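Local atomic coordinates of plasma serine protease inhibitor (Homo sapiens, PDB entry 3DY0), a protein that inhibits serine proteases in plasma and other body fluids in a heparin-dependent manner, binding them irreversibly at their active-site serine. Residues A[70-75]-A[115-120]; A[87-92]-A[167-172]; A[135-140]-A[148-153]; A[204-209]-A[219-224]. All blocks are in the same frame, centred on the assembly; numbering follows the deposited sequence. Where two conformers were deposited one is given.

Interaction 1: A[70-75]-A[115-120]; sequences ELHRGF and TLYLAD
The imidazole of H72, on helix 65-81, leans onto L116 and Y117 of segment 115-120. Its CB, directed at that segment, lies 3.9 Å from CD1 of L116, and this methyl also brushes CG of H72. A chi1 of -59° sets CG anti to the carbonyl carbon, and chi2 then turns ND1 to the hydroxyl of Y117. Here the contact is closest: H72 ND1 and Y117 OH are 2.6 Å apart, in a nearly straight hydrogen bond (167°). Each polar atom lies in the plane of the other ring, and the two planes stand at 87°, so the rings meet rim to rim. CE1 of H72, the next atom round the imidazole, is 3.5 Å from OH of Y117. On its other flank the phenol is held by F75, whose CB sits 3.6 Å from CE2 of Y117 while its CD2 approaches the hydroxyl. Helix 33-45 adds L45 against H72 and A41 and M42 against Y117. The bond length and angle suit either group as donor; a buried imidazole nitrogen and a buried phenol thus satisfy each other within a mainly apolar junction of two helices.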
# COMPACT_ATOMS: atom_id res chain seq x y z
N GLU A 70 19.48 8.70 -3.08
CA GLU A 70 19.32 7.36 -2.54
C GLU A 70 17.87 6.90 -2.64
O GLU A 70 17.59 5.72 -2.82
CB GLU A 70 19.78 7.31 -1.09
CG GLU A 70 19.59 5.96 -0.39
CD GLU A 70 20.20 4.80 -1.16
OE1 GLU A 70 21.30 4.97 -1.72
OE2 GLU A 70 19.58 3.72 -1.18
N LEU A 71 16.94 7.85 -2.51
CA LEU A 71 15.52 7.52 -2.60
C LEU A 71 15.24 6.87 -3.95
O LEU A 71 14.68 5.77 -4.03
CB LEU A 71 14.66 8.78 -2.45
CG LEU A 71 13.16 8.62 -2.73
CD1 LEU A 71 12.53 7.73 -1.67
CD2 LEU A 71 12.49 9.99 -2.74
N HIS A 72 15.64 7.55 -5.02
CA HIS A 72 15.42 7.04 -6.36
C HIS A 72 16.26 5.82 -6.68
O HIS A 72 15.78 4.89 -7.31
CB HIS A 72 15.67 8.14 -7.40
CG HIS A 72 14.81 9.35 -7.22
ND1 HIS A 72 13.43 9.28 -7.22
CD2 HIS A 72 15.12 10.65 -7.01
CE1 HIS A 72 12.94 10.49 -7.02
NE2 HIS A 72 13.94 11.34 -6.89
N ARG A 73 17.52 5.82 -6.23
CA ARG A 73 18.39 4.68 -6.47
C ARG A 73 17.81 3.43 -5.82
O ARG A 73 17.82 2.35 -6.41
CB ARG A 73 19.79 4.94 -5.90
CG ARG A 73 20.83 3.89 -6.29
CD ARG A 73 21.88 3.73 -5.21
NE ARG A 73 21.32 3.15 -3.99
CZ ARG A 73 20.84 1.91 -3.90
NH1 ARG A 73 20.34 1.47 -2.76
NH2 ARG A 73 20.86 1.11 -4.96
N GLY A 74 17.28 3.59 -4.61
CA GLY A 74 16.69 2.47 -3.90
C GLY A 74 15.49 1.89 -4.63
O GLY A 74 15.34 0.68 -4.73
N PHE A 75 14.63 2.77 -5.15
CA PHE A 75 13.45 2.31 -5.88
C PHE A 75 13.83 1.70 -7.22
O PHE A 75 13.21 0.75 -7.66
CB PHE A 75 12.46 3.47 -6.09
CG PHE A 75 11.52 3.68 -4.93
CD1 PHE A 75 10.90 2.59 -4.32
CD2 PHE A 75 11.23 4.95 -4.47
CE1 PHE A 75 10.00 2.78 -3.26
CE2 PHE A 75 10.33 5.15 -3.41
CZ PHE A 75 9.72 4.06 -2.81
N THR A 115 14.20 5.63 -16.95
CA THR A 115 15.44 5.09 -16.39
C THR A 115 15.37 4.65 -14.94
O THR A 115 15.81 3.55 -14.59
CB THR A 115 16.59 6.11 -16.52
OG1 THR A 115 16.78 6.44 -17.90
CG2 THR A 115 17.88 5.54 -15.95
N LEU A 116 14.82 5.51 -14.08
CA LEU A 116 14.72 5.21 -12.66
C LEU A 116 13.52 4.36 -12.28
O LEU A 116 13.62 3.48 -11.42
CB LEU A 116 14.67 6.51 -11.86
CG LEU A 116 15.91 7.41 -11.92
CD1 LEU A 116 15.60 8.74 -11.26
CD2 LEU A 116 17.07 6.72 -11.22
N TYR A 117 12.38 4.60 -12.92
CA TYR A 117 11.18 3.85 -12.57
C TYR A 117 10.63 2.89 -13.61
O TYR A 117 9.54 2.35 -13.45
CB TYR A 117 10.11 4.84 -12.10
CG TYR A 117 10.50 5.52 -10.80
CD1 TYR A 117 11.28 6.68 -10.79
CD2 TYR A 117 10.18 4.94 -9.58
CE1 TYR A 117 11.73 7.24 -9.60
CE2 TYR A 117 10.62 5.48 -8.38
CZ TYR A 117 11.40 6.63 -8.39
OH TYR A 117 11.87 7.14 -7.20
N LEU A 118 11.41 2.66 -14.67
CA LEU A 118 11.04 1.75 -15.75
C LEU A 118 9.61 2.00 -16.20
O LEU A 118 8.87 1.07 -16.52
CB LEU A 118 11.17 0.30 -15.27
CG LEU A 118 12.49 -0.06 -14.59
CD1 LEU A 118 12.48 -1.53 -14.19
CD2 LEU A 118 13.64 0.24 -15.53
N ALA A 119 9.23 3.28 -16.24
CA ALA A 119 7.88 3.65 -16.61
C ALA A 119 7.52 3.44 -18.07
O ALA A 119 8.32 3.71 -18.96
CB ALA A 119 7.61 5.09 -16.21
N ASP A 120 6.30 2.95 -18.28
CA ASP A 120 5.77 2.73 -19.62
C ASP A 120 5.15 4.07 -19.99
O ASP A 120 4.64 4.79 -19.12
CB ASP A 120 4.68 1.65 -19.58
CG ASP A 120 5.20 0.28 -19.17
OD1 ASP A 120 4.36 -0.61 -18.89
OD2 ASP A 120 6.43 0.08 -19.15

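Interaction 2: A[87-92]-A[167-172]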
# COMPACT_ATOMS: atom_id res chain seq x y z
N ASP A 87 11.41 -16.20 -5.91
CA ASP A 87 11.65 -17.59 -5.53
C ASP A 87 10.54 -18.12 -4.62
O ASP A 87 10.57 -17.92 -3.41
CB ASP A 87 13.00 -17.71 -4.82
CG ASP A 87 13.26 -19.11 -4.30
OD1 ASP A 87 13.20 -20.07 -5.10
OD2 ASP A 87 13.54 -19.26 -3.09
N GLY A 88 9.57 -18.79 -5.22
CA GLY A 88 8.48 -19.36 -4.44
C GLY A 88 7.15 -18.66 -4.50
O GLY A 88 6.13 -19.21 -4.07
N PHE A 89 7.12 -17.44 -5.03
CA PHE A 89 5.87 -16.69 -5.12
C PHE A 89 5.87 -15.67 -6.25
O PHE A 89 6.71 -15.74 -7.15
CB PHE A 89 5.58 -15.99 -3.78
CG PHE A 89 6.59 -14.94 -3.42
CD1 PHE A 89 6.21 -13.60 -3.34
CD2 PHE A 89 7.91 -15.28 -3.16
CE1 PHE A 89 7.14 -12.62 -2.99
CE2 PHE A 89 8.85 -14.30 -2.81
CZ PHE A 89 8.46 -12.97 -2.73
N GLN A 90 4.94 -14.73 -6.20
CA GLN A 90 4.85 -13.72 -7.24
C GLN A 90 4.73 -12.31 -6.68
O GLN A 90 3.93 -12.04 -5.79
CB GLN A 90 3.64 -14.02 -8.14
CG GLN A 90 3.52 -13.12 -9.36
CD GLN A 90 2.41 -13.55 -10.30
OE1 GLN A 90 2.19 -12.94 -11.34
NE2 GLN A 90 1.70 -14.62 -9.93
N LEU A 91 5.55 -11.41 -7.21
CA LEU A 91 5.53 -10.02 -6.81
C LEU A 91 5.89 -9.14 -7.99
O LEU A 91 7.01 -9.20 -8.50
CB LEU A 91 6.51 -9.75 -5.66
CG LEU A 91 6.60 -8.28 -5.25
CD1 LEU A 91 5.20 -7.74 -4.91
CD2 LEU A 91 7.53 -8.12 -4.07
N SER A 92 4.93 -8.35 -8.44
CA SER A 92 5.12 -7.45 -9.57
C SER A 92 4.89 -6.01 -9.13
O SER A 92 3.98 -5.73 -8.35
CB SER A 92 4.15 -7.81 -10.70
OG SER A 92 4.31 -6.95 -11.81
N ILE A 167 0.88 -2.75 -8.04
CA ILE A 167 1.62 -3.79 -7.34
C ILE A 167 0.71 -5.01 -7.25
O ILE A 167 -0.50 -4.89 -7.01
CB ILE A 167 2.05 -3.32 -5.92
CG1 ILE A 167 2.81 -4.45 -5.21
CG2 ILE A 167 0.84 -2.88 -5.11
CD1 ILE A 167 3.44 -4.04 -3.88
N PHE A 168 1.28 -6.18 -7.50
CA PHE A 168 0.53 -7.43 -7.43
C PHE A 168 1.34 -8.45 -6.65
O PHE A 168 2.52 -8.68 -6.94
CB PHE A 168 0.23 -7.99 -8.82
CG PHE A 168 -0.47 -9.32 -8.78
CD1 PHE A 168 -1.83 -9.39 -8.52
CD2 PHE A 168 0.25 -10.50 -8.95
CE1 PHE A 168 -2.47 -10.63 -8.42
CE2 PHE A 168 -0.39 -11.74 -8.85
CZ PHE A 168 -1.75 -11.80 -8.58
N PHE A 169 0.70 -9.08 -5.66
CA PHE A 169 1.34 -10.08 -4.82
C PHE A 169 0.48 -11.33 -4.69
O PHE A 169 -0.72 -11.25 -4.42
CB PHE A 169 1.61 -9.47 -3.43
CG PHE A 169 2.08 -10.46 -2.40
CD1 PHE A 169 1.17 -11.11 -1.56
CD2 PHE A 169 3.44 -10.71 -2.23
CE1 PHE A 169 1.61 -11.99 -0.57
CE2 PHE A 169 3.89 -11.60 -1.24
CZ PHE A 169 2.97 -12.23 -0.41
N LYS A 170 1.10 -12.48 -4.89
CA LYS A 170 0.39 -13.74 -4.75
C LYS A 170 1.38 -14.76 -4.22
O LYS A 170 2.44 -14.96 -4.80
CB LYS A 170 -0.19 -14.23 -6.07
CG LYS A 170 -0.88 -15.59 -5.94
CD LYS A 170 -1.50 -16.06 -7.25
CE LYS A 170 -2.06 -17.47 -7.10
NZ LYS A 170 -2.60 -17.98 -8.39
N ALA A 171 1.04 -15.38 -3.10
CA ALA A 171 1.92 -16.37 -2.52
C ALA A 171 1.15 -17.41 -1.73
O ALA A 171 0.08 -17.13 -1.19
CB ALA A 171 2.93 -15.69 -1.62
N LYS A 172 1.69 -18.62 -1.69
CA LYS A 172 1.10 -19.69 -0.92
C LYS A 172 1.75 -19.60 0.45
O LYS A 172 2.89 -19.14 0.56
CB LYS A 172 1.44 -21.05 -1.52
CG LYS A 172 0.91 -21.29 -2.91
CD LYS A 172 1.45 -22.60 -3.46
CE LYS A 172 0.85 -22.91 -4.82
NZ LYS A 172 1.42 -24.17 -5.38
O HOH W 1 3.75 -19.32 -3.51
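Strand segments 90-92 and 167-172 run antiparallel, their N-to-C directions making 177°, and their side chains interlock over both surfaces of the sheet. Direct backbone bonds join Q90 to K170 and S92 to F168, each pair bonded both ways, with Q90 N to K170 O at 2.9 Å; between them L91 faces F169 as a non-hydrogen-bonded pair. On the surface with L91 and F169, CD1 of L91 is a knob set between I167 and F169, 4.1 Å from CG1 of I167 and 4.3 Å from CB of F169. Next along, F89 has its CG in the crowded position between backbone N and carbonyl carbon (chi1 64°). That turn brings CD1 of F89 to 3.7 Å from CE2 of F169, rim against rim with planes at 59°, while CB of F89 presses on CB of A171 at 3.4 Å. The bound peptide packs on this surface, and Y223 meets F169 edge-to-face. On the reverse surface the extended chain of Q90 lays its amide at the edge of the F168 ring, Q90 CD to F168 CE2 3.6 Å. Where the strands part, a water joins G88 O to K172 N. On its far side strand 159-172 is bonded through I167, F169 and A171 to strand 323-335, which occupies the position of the inserted reactive centre loop in the central sheet A of cleaved serpins.

Interaction 3: A[135-140]-A[148-153]; sequences QINDYV and IVDLLK
Segment 135-140 of helix 129-143 passes an irregular chain, 148-153, that comes nearest where the CA atoms of N137 and D150 are 5.3 Å apart, at a point where D150 takes left-handed helical backbone angles. N137 carries the junction. Its carboxamide is directed at the loop and grips the backbone of L152 at both ends: L152 N donates to N137 OD1 at 2.8 Å along an in-plane lone pair, and ND2 of N137 returns a bond to L152 O at 3.0 Å. Both are nearly straight, 169° and 168°, so the amide is fixed in rotation as well as position. Apolar contacts flank it along the helix. CD1 of L152 lies against the I136 side chain, 3.6 Å from CG2 of I136, and CG1 of V140 meets CG2 of I148 at the same distance. The other methyl of V140, CG2, touches CD2 of L151, the two side chains crossing at about a right angle. One water donates to N137 O and I148 O and accepts from L151 N, filling in where the backbones do not bond directly. I136, V140 and L152 also rest on strand 159-172, and I148 and L151 on strands 307-319 and 323-335, as helix F and its following loop do over sheet A in serpins. A single buried amide thus does for the irregular chain what a partner strand would do, meeting both the N-H and the C=O of L152 from one side chain.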
# COMPACT_ATOMS: atom_id res chain seq x y z
N GLN A 135 -9.08 2.57 -21.19
CA GLN A 135 -7.68 2.29 -21.50
C GLN A 135 -6.86 2.09 -20.22
O GLN A 135 -6.16 1.09 -20.07
CB GLN A 135 -7.09 3.43 -22.32
CG GLN A 135 -5.57 3.37 -22.45
CD GLN A 135 -5.00 4.57 -23.18
OE1 GLN A 135 -5.57 5.66 -23.14
NE2 GLN A 135 -3.86 4.38 -23.82
N ILE A 136 -6.96 3.05 -19.31
CA ILE A 136 -6.20 2.98 -18.07
C ILE A 136 -6.70 1.90 -17.11
O ILE A 136 -5.90 1.17 -16.54
CB ILE A 136 -6.18 4.35 -17.37
CG1 ILE A 136 -5.52 5.38 -18.31
CG2 ILE A 136 -5.39 4.27 -16.06
CD1 ILE A 136 -5.61 6.81 -17.83
N ASN A 137 -8.02 1.80 -16.95
CA ASN A 137 -8.56 0.78 -16.06
C ASN A 137 -8.25 -0.63 -16.56
O ASN A 137 -8.00 -1.53 -15.77
CB ASN A 137 -10.07 0.94 -15.87
CG ASN A 137 -10.42 2.13 -14.99
OD1 ASN A 137 -9.59 2.61 -14.22
ND2 ASN A 137 -11.66 2.60 -15.08
N ASP A 138 -8.28 -0.82 -17.88
CA ASP A 138 -7.97 -2.13 -18.44
C ASP A 138 -6.50 -2.47 -18.18
O ASP A 138 -6.16 -3.62 -17.92
CB ASP A 138 -8.23 -2.18 -19.95
CG ASP A 138 -9.70 -2.29 -20.29
OD1 ASP A 138 -10.51 -2.63 -19.40
OD2 ASP A 138 -10.06 -2.06 -21.47
N TYR A 139 -5.64 -1.45 -18.28
CA TYR A 139 -4.21 -1.64 -18.05
C TYR A 139 -3.98 -2.05 -16.60
O TYR A 139 -3.26 -3.01 -16.33
CB TYR A 139 -3.44 -0.35 -18.33
CG TYR A 139 -1.98 -0.39 -17.93
CD1 TYR A 139 -1.03 -1.03 -18.73
CD2 TYR A 139 -1.55 0.20 -16.74
CE1 TYR A 139 0.32 -1.07 -18.36
CE2 TYR A 139 -0.20 0.17 -16.37
CZ TYR A 139 0.72 -0.47 -17.17
OH TYR A 139 2.05 -0.49 -16.80
N VAL A 140 -4.58 -1.31 -15.67
CA VAL A 140 -4.43 -1.62 -14.25
C VAL A 140 -4.97 -3.00 -13.92
O VAL A 140 -4.37 -3.74 -13.14
CB VAL A 140 -5.12 -0.55 -13.38
CG1 VAL A 140 -5.13 -0.99 -11.92
CG2 VAL A 140 -4.39 0.78 -13.53
N ILE A 148 -7.58 -5.31 -9.30
CA ILE A 148 -7.93 -3.90 -9.18
C ILE A 148 -8.73 -3.51 -10.41
O ILE A 148 -8.18 -3.28 -11.49
CB ILE A 148 -6.69 -2.99 -9.07
CG1 ILE A 148 -5.85 -3.38 -7.84
CG2 ILE A 148 -7.13 -1.53 -8.92
CD1 ILE A 148 -6.55 -3.20 -6.51
N VAL A 149 -10.05 -3.44 -10.25
CA VAL A 149 -10.93 -3.08 -11.36
C VAL A 149 -11.53 -1.69 -11.16
O VAL A 149 -11.82 -1.28 -10.03
CB VAL A 149 -12.08 -4.11 -11.50
CG1 VAL A 149 -11.51 -5.49 -11.76
CG2 VAL A 149 -12.94 -4.11 -10.25
N ASP A 150 -11.70 -0.97 -12.26
CA ASP A 150 -12.25 0.37 -12.23
C ASP A 150 -11.54 1.34 -11.28
O ASP A 150 -12.17 2.03 -10.49
CB ASP A 150 -13.74 0.30 -11.86
CG ASP A 150 -14.57 -0.39 -12.92
OD1 ASP A 150 -15.75 -0.70 -12.65
OD2 ASP A 150 -14.06 -0.63 -14.04
N LEU A 151 -10.21 1.39 -11.37
CA LEU A 151 -9.45 2.30 -10.52
C LEU A 151 -10.01 3.72 -10.67
O LEU A 151 -10.23 4.42 -9.69
CB LEU A 151 -7.97 2.30 -10.91
CG LEU A 151 -7.12 3.33 -10.15
CD1 LEU A 151 -7.03 2.95 -8.68
CD2 LEU A 151 -5.73 3.39 -10.77
N LEU A 152 -10.23 4.11 -11.92
CA LEU A 152 -10.74 5.44 -12.24
C LEU A 152 -12.25 5.44 -12.46
O LEU A 152 -12.78 4.61 -13.18
CB LEU A 152 -10.06 5.97 -13.50
CG LEU A 152 -8.53 6.05 -13.49
CD1 LEU A 152 -8.02 6.43 -14.87
CD2 LEU A 152 -8.07 7.05 -12.45
N LYS A 153 -12.93 6.39 -11.82
CA LYS A 153 -14.37 6.53 -11.96
C LYS A 153 -14.74 7.99 -12.20
O LYS A 153 -14.21 8.89 -11.56
CB LYS A 153 -15.09 6.03 -10.70
CG LYS A 153 -15.06 4.52 -10.53
CD LYS A 153 -15.85 4.08 -9.30
CE LYS A 153 -15.87 2.57 -9.16
NZ LYS A 153 -14.50 2.02 -8.96
O HOH W 2 -8.53 -0.80 -12.84
O HOH W 3 -11.23 -2.28 -14.84

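Interaction 4: A[204-209]-A[219-224]; sequences DQYHYL and VGVPYQ
V219, Y206 and H207 bury the most surface here. CG2 of V219 lies 3.8 Å from CB of Y206, and the two side chains run side by side in the same direction. CG of Y206 is beside its backbone N (chi1 -61°), and the ring edge meets G220 of the partner strand: CD1 of Y206 is 3.9 Å from G220 O, near the ring plane. Past that edge CD1 of Y206 only brushes CG2 of V221, at 4.4 Å, and the phenol oxygen bonds to R202 O. The backbones form a beta hairpin, strands 194-211 and 216-222, whose short segments make 143° between their N-to-C directions, well short of antiparallel alignment and consistent with the twisted serpin architecture; the backbone of Y206 is hydrogen-bonded to that of R261 in strand 259-277. H207 supplies the direct link: its O accepts from G220 N at 3.0 Å and 169°, and CA of V219 makes a further C-H...O approach to the same oxygen. The return bond is replaced by a water, which accepts from H207 N at 2.8 Å and donates to G220 O at 2.6 Å. Having no side chain, G220 sets only backbone against H207, whose ring meets that of F258 just before strand 259-277.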
# COMPACT_ATOMS: atom_id res chain seq x y z
N ASP A 204 0.95 -25.25 15.09
CA ASP A 204 2.28 -25.34 14.50
C ASP A 204 3.22 -24.44 15.28
O ASP A 204 2.83 -23.80 16.25
CB ASP A 204 2.20 -24.85 13.04
CG ASP A 204 3.39 -25.28 12.19
OD1 ASP A 204 4.31 -25.93 12.72
OD2 ASP A 204 3.38 -24.97 10.98
N GLN A 205 4.49 -24.41 14.87
CA GLN A 205 5.46 -23.54 15.51
C GLN A 205 5.41 -22.23 14.73
O GLN A 205 5.41 -22.24 13.50
CB GLN A 205 6.86 -24.13 15.41
CG GLN A 205 7.92 -23.28 16.10
CD GLN A 205 9.33 -23.75 15.80
OE1 GLN A 205 9.82 -23.57 14.68
NE2 GLN A 205 9.98 -24.36 16.78
N TYR A 206 5.35 -21.12 15.45
CA TYR A 206 5.29 -19.80 14.81
C TYR A 206 6.18 -18.79 15.49
O TYR A 206 6.48 -18.92 16.69
CB TYR A 206 3.88 -19.21 14.89
CG TYR A 206 2.77 -19.99 14.23
CD1 TYR A 206 2.39 -19.72 12.91
CD2 TYR A 206 2.04 -20.94 14.94
CE1 TYR A 206 1.31 -20.37 12.32
CE2 TYR A 206 0.97 -21.60 14.36
CZ TYR A 206 0.61 -21.31 13.06
OH TYR A 206 -0.48 -21.95 12.50
N HIS A 207 6.62 -17.79 14.74
CA HIS A 207 7.42 -16.72 15.32
C HIS A 207 6.40 -15.92 16.12
O HIS A 207 5.36 -15.51 15.58
CB HIS A 207 8.06 -15.86 14.24
CG HIS A 207 9.40 -16.34 13.79
ND1 HIS A 207 10.50 -16.38 14.64
CD2 HIS A 207 9.83 -16.82 12.60
CE1 HIS A 207 11.54 -16.86 13.98
NE2 HIS A 207 11.16 -17.14 12.75
N TYR A 208 6.68 -15.72 17.39
CA TYR A 208 5.75 -15.03 18.27
C TYR A 208 6.41 -14.07 19.24
O TYR A 208 7.56 -14.26 19.64
CB TYR A 208 5.00 -16.12 19.07
CG TYR A 208 4.08 -15.64 20.17
CD1 TYR A 208 2.75 -15.32 19.90
CD2 TYR A 208 4.53 -15.55 21.48
CE1 TYR A 208 1.88 -14.94 20.93
CE2 TYR A 208 3.67 -15.16 22.52
CZ TYR A 208 2.35 -14.87 22.23
OH TYR A 208 1.48 -14.52 23.24
N LEU A 209 5.67 -13.03 19.61
CA LEU A 209 6.14 -12.05 20.56
C LEU A 209 4.98 -11.42 21.30
O LEU A 209 3.95 -11.09 20.70
CB LEU A 209 6.94 -10.93 19.87
CG LEU A 209 7.44 -9.82 20.79
CD1 LEU A 209 8.47 -10.38 21.76
CD2 LEU A 209 8.05 -8.69 19.97
N VAL A 219 2.28 -12.29 15.65
CA VAL A 219 2.59 -13.60 15.11
C VAL A 219 3.00 -13.49 13.64
O VAL A 219 2.36 -12.79 12.85
CB VAL A 219 1.39 -14.57 15.24
CG1 VAL A 219 0.26 -14.15 14.32
CG2 VAL A 219 1.84 -16.00 14.93
N GLY A 220 4.08 -14.16 13.29
CA GLY A 220 4.57 -14.13 11.93
C GLY A 220 4.15 -15.43 11.27
O GLY A 220 4.28 -16.50 11.86
N VAL A 221 3.62 -15.32 10.05
CA VAL A 221 3.19 -16.50 9.30
C VAL A 221 3.89 -16.38 7.95
O VAL A 221 3.54 -15.54 7.12
CB VAL A 221 1.66 -16.51 9.10
CG1 VAL A 221 1.24 -17.83 8.44
CG2 VAL A 221 0.96 -16.33 10.43
N PRO A 222 4.87 -17.25 7.69
CA PRO A 222 5.63 -17.23 6.44
C PRO A 222 4.97 -17.69 5.14
O PRO A 222 4.13 -18.58 5.13
CB PRO A 222 6.85 -18.09 6.78
CG PRO A 222 6.25 -19.14 7.66
CD PRO A 222 5.35 -18.33 8.58
N TYR A 223 5.36 -17.03 4.06
CA TYR A 223 4.88 -17.38 2.73
C TYR A 223 6.01 -18.18 2.09
O TYR A 223 7.13 -18.17 2.60
CB TYR A 223 4.67 -16.13 1.88
CG TYR A 223 3.47 -15.31 2.27
CD1 TYR A 223 2.18 -15.80 2.09
CD2 TYR A 223 3.63 -14.05 2.85
CE1 TYR A 223 1.07 -15.06 2.48
CE2 TYR A 223 2.53 -13.30 3.24
CZ TYR A 223 1.26 -13.81 3.05
OH TYR A 223 0.16 -13.08 3.45
N GLN A 224 5.71 -18.87 1.00
CA GLN A 224 6.76 -19.59 0.29
C GLN A 224 7.62 -18.45 -0.23
O GLN A 224 7.10 -17.51 -0.84
CB GLN A 224 6.19 -20.39 -0.88
CG GLN A 224 5.68 -21.76 -0.49
CD GLN A 224 5.32 -22.60 -1.69
OE1 GLN A 224 5.25 -23.83 -1.60
NE2 GLN A 224 5.09 -21.95 -2.83
O HOH W 4 6.15 -18.24 12.01

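How the interactions relate
Interactions 2 and 4 are strand pairings in one curled sheet, but the former has paired direct backbone bonds whereas the latter, farther from the chain's centre, splays and needs a water. They touch: K172 O and Q224 N, and G88 O and Q224 NE2, are probable hydrogen bonds between them. Interactions 1 and 3 are mainly side-chain work flanking the sheet, one joining two helices through a phenol and an imidazole, the other fixing a loop on a helix by an amide; D120 OD1 and Y139 OH probably bond between them. Interactions 3 and 4 are buried, on opposite sides of the chain's centre; 1 and 2 are partly buried. Strand 90-99 of interaction 2 lies between both helices of interaction 1 in sequence.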